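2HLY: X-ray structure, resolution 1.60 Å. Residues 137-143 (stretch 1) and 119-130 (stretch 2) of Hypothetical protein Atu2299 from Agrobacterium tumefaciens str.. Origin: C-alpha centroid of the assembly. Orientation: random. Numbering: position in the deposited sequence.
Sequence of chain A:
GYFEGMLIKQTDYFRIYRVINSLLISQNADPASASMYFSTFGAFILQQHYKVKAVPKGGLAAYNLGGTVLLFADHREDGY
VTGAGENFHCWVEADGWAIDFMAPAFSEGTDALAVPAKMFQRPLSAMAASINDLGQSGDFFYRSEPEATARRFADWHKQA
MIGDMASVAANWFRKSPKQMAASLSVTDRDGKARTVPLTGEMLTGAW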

# COMPACT_ATOMS: atom_id res chain seq x y z
N SER A 137 -2.33 -12.65 -15.32
CA SER A 137 -1.75 -12.35 -14.01
C SER A 137 -0.98 -11.03 -14.07
O SER A 137 -0.18 -10.79 -15.00
CB SER A 137 -0.82 -13.49 -13.56
OG SER A 137 -0.29 -13.24 -12.27
N GLY A 138 -1.25 -10.18 -13.08
CA GLY A 138 -0.68 -8.85 -12.99
C GLY A 138 -1.58 -7.77 -13.57
O GLY A 138 -1.33 -6.58 -13.36
N ASP A 139 -2.62 -8.17 -14.31
CA ASP A 139 -3.61 -7.19 -14.80
C ASP A 139 -4.27 -6.46 -13.64
O ASP A 139 -4.50 -7.03 -12.57
CB ASP A 139 -4.70 -7.87 -15.62
CG ASP A 139 -4.32 -8.06 -17.08
OD1 ASP A 139 -3.41 -7.36 -17.58
OD2 ASP A 139 -4.96 -8.92 -17.73
N PHE A 140 -4.61 -5.19 -13.87
CA PHE A 140 -5.25 -4.40 -12.84
C PHE A 140 -6.18 -3.38 -13.44
O PHE A 140 -5.99 -2.95 -14.59
CB PHE A 140 -4.23 -3.69 -11.94
CG PHE A 140 -3.44 -2.59 -12.64
CD1 PHE A 140 -3.67 -1.26 -12.33
CD2 PHE A 140 -2.45 -2.89 -13.57
CE1 PHE A 140 -2.94 -0.23 -12.94
CE2 PHE A 140 -1.71 -1.87 -14.19
CZ PHE A 140 -1.96 -0.55 -13.89
N PHE A 141 -7.19 -3.02 -12.67
CA PHE A 141 -8.09 -1.96 -13.08
C PHE A 141 -8.41 -1.09 -11.88
O PHE A 141 -8.76 -1.61 -10.81
CB PHE A 141 -9.38 -2.51 -13.71
CG PHE A 141 -10.38 -1.44 -14.02
CD1 PHE A 141 -10.19 -0.60 -15.12
CD2 PHE A 141 -11.48 -1.24 -13.19
CE1 PHE A 141 -11.11 0.43 -15.39
CE2 PHE A 141 -12.40 -0.22 -13.45
CZ PHE A 141 -12.21 0.62 -14.54
N TYR A 142 -8.32 0.22 -12.07
CA TYR A 142 -8.64 1.21 -11.04
C TYR A 142 -9.69 2.19 -11.54
O TYR A 142 -9.63 2.66 -12.69
CB TYR A 142 -7.42 2.06 -10.72
CG TYR A 142 -6.24 1.40 -10.08
CD1 TYR A 142 -6.38 0.27 -9.25
CD2 TYR A 142 -4.97 1.92 -10.29
CE1 TYR A 142 -5.25 -0.31 -8.63
CE2 TYR A 142 -3.85 1.34 -9.68
CZ TYR A 142 -4.00 0.23 -8.87
OH TYR A 142 -2.89 -0.30 -8.25
N ARG A 143 -10.65 2.51 -10.66
CA ARG A 143 -11.49 3.69 -10.87
C ARG A 143 -11.38 4.57 -9.65
O ARG A 143 -11.92 4.24 -8.58
CB ARG A 143 -12.94 3.33 -11.16
CG ARG A 143 -13.76 4.58 -11.45
CD ARG A 143 -15.19 4.27 -11.80
NE ARG A 143 -15.92 3.69 -10.68
CZ ARG A 143 -16.47 2.47 -10.71
NH1 ARG A 143 -16.38 1.72 -11.80
NH2 ARG A 143 -17.12 2.01 -9.65
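Stretch 2, residues 119-130: MFQRPLSAMAAS

Stretch 2 bends around the F140 ring and continues along F141. It comes in as an extended strand through Q121, R122 and P123, makes a 3-10 turn at L124 to A126, and leaves as an irregular segment from M127 to S130. Its strand does not pair with strand 140-143. The two axes cross at -80° and approach no closer than 10.3 Å, and the space between them holds side chains, chiefly the rings of F120 and F140. After the turn the backbones draw together, and the CA atoms of F141 and A128 are 5.2 Å apart.

F140 is the main bump. Its ring enters the hollow made by the turn. F120 points toward stretch 1 and sets its edge on one face of this ring, with F120 CZ 3.5 Å from F140 CG and the planes at 74°. The opposite face is covered by M127, whose CA lies 4.0 Å from the ring centroid. At the ring edge, F140 CZ meets P123 O at 3.4 Å and L124 CA at 4.1 Å. The hollow is therefore closed by backbone as well as by side chains.

One backbone-to-backbone hydrogen bond joins the stretches, from A128 N to F140 O at 2.8 Å. Beyond it, F141 lies against the exit segment. S130 CA sits over one face of its ring, 3.7 Å from the centroid, and A128 O lies at the edge, 3.3 Å from F141 CD1.

M127 SD reaches the strand and accepts a weak hydrogen bond from Y142 N at 3.4 Å.

At the other end, R122 NH1 gives a weak hydrogen bond to G138 O at 2.7 Å. D139 OD1 stays 4.3 Å from R122 NH1, beyond a salt bridge. Beside this pair a water accepts from F140 N at 3.1 Å and from R122 NH1 at 3.3 Å, and it lies 2.9 Å from D139 OD1 and 2.8 Å from A126 O, so it links the start of the strand to the turn.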

# COMPACT_ATOMS: atom_id res chain seq x y z
N MET A 119 5.19 -8.23 -4.85
CA MET A 119 5.17 -6.80 -5.14
C MET A 119 4.13 -6.45 -6.21
O MET A 119 4.04 -7.15 -7.21
CB MET A 119 6.54 -6.35 -5.64
CG MET A 119 6.54 -4.93 -6.16
SD MET A 119 8.14 -4.24 -6.57
CE MET A 119 8.50 -5.09 -8.10
N PHE A 120 3.41 -5.34 -6.02
CA PHE A 120 2.66 -4.73 -7.12
C PHE A 120 3.19 -3.33 -7.45
O PHE A 120 3.01 -2.38 -6.70
CB PHE A 120 1.14 -4.64 -6.87
CG PHE A 120 0.41 -4.20 -8.10
CD1 PHE A 120 0.01 -5.15 -9.05
CD2 PHE A 120 0.22 -2.84 -8.36
CE1 PHE A 120 -0.62 -4.74 -10.24
CE2 PHE A 120 -0.38 -2.43 -9.56
CZ PHE A 120 -0.82 -3.39 -10.48
N GLN A 121 3.85 -3.23 -8.60
CA GLN A 121 4.39 -1.96 -9.10
C GLN A 121 4.40 -2.11 -10.63
O GLN A 121 5.19 -2.88 -11.19
CB GLN A 121 5.82 -1.74 -8.58
CG GLN A 121 6.43 -0.44 -9.12
CD GLN A 121 7.88 -0.18 -8.73
OE1 GLN A 121 8.42 0.86 -9.10
NE2 GLN A 121 8.50 -1.11 -7.99
N ARG A 122 3.49 -1.38 -11.29
CA ARG A 122 3.30 -1.52 -12.75
C ARG A 122 2.99 -0.15 -13.36
O ARG A 122 2.43 0.71 -12.68
CB ARG A 122 2.17 -2.50 -13.07
CG ARG A 122 2.34 -3.93 -12.50
CD ARG A 122 1.42 -4.94 -13.22
NE ARG A 122 1.79 -5.01 -14.63
CZ ARG A 122 0.93 -5.07 -15.66
NH1 ARG A 122 -0.39 -5.11 -15.47
NH2 ARG A 122 1.40 -5.08 -16.90
N PRO A 123 3.30 0.04 -14.65
CA PRO A 123 2.98 1.34 -15.25
C PRO A 123 1.46 1.56 -15.30
O PRO A 123 0.71 0.65 -15.63
CB PRO A 123 3.54 1.23 -16.69
CG PRO A 123 4.56 0.11 -16.63
CD PRO A 123 3.98 -0.86 -15.61
N LEU A 124 1.02 2.77 -14.96
CA LEU A 124 -0.41 3.08 -15.09
C LEU A 124 -0.89 2.89 -16.53
O LEU A 124 -2.05 2.52 -16.77
CB LEU A 124 -0.69 4.51 -14.63
CG LEU A 124 -0.87 4.71 -13.13
CD1 LEU A 124 -0.75 6.19 -12.80
CD2 LEU A 124 -2.22 4.16 -12.69
N SER A 125 0.02 3.14 -17.47
CA SER A 125 -0.27 2.98 -18.90
C SER A 125 -0.63 1.53 -19.28
O SER A 125 -1.18 1.28 -20.34
CB SER A 125 0.93 3.46 -19.72
OG SER A 125 2.10 2.77 -19.34
N ALA A 126 -0.31 0.59 -18.40
CA ALA A 126 -0.64 -0.82 -18.59
C ALA A 126 -2.03 -1.22 -18.04
O ALA A 126 -2.45 -2.38 -18.17
CB ALA A 126 0.45 -1.70 -17.96
N MET A 127 -2.73 -0.27 -17.43
CA MET A 127 -4.04 -0.57 -16.83
C MET A 127 -5.03 -1.18 -17.81
O MET A 127 -5.15 -0.75 -18.96
CB MET A 127 -4.67 0.68 -16.21
CG MET A 127 -5.84 0.33 -15.29
SD MET A 127 -6.54 1.78 -14.51
CE MET A 127 -7.62 2.42 -15.77
N ALA A 128 -5.74 -2.20 -17.32
CA ALA A 128 -6.82 -2.84 -18.07
C ALA A 128 -8.03 -1.91 -18.29
O ALA A 128 -8.12 -0.83 -17.72
CB ALA A 128 -7.25 -4.12 -17.37
N ALA A 129 -8.97 -2.35 -19.12
CA ALA A 129 -10.10 -1.51 -19.49
C ALA A 129 -11.25 -1.51 -18.49
O ALA A 129 -12.07 -0.59 -18.46
CB ALA A 129 -10.61 -1.92 -20.87
N SER A 130 -11.32 -2.58 -17.70
CA SER A 130 -12.46 -2.82 -16.81
C SER A 130 -12.18 -4.05 -15.97
O SER A 130 -11.17 -4.72 -16.16
CB SER A 130 -13.71 -3.12 -17.65
OG SER A 130 -13.62 -4.43 -18.20
O HOH W 1 -3.38 -4.59 -16.70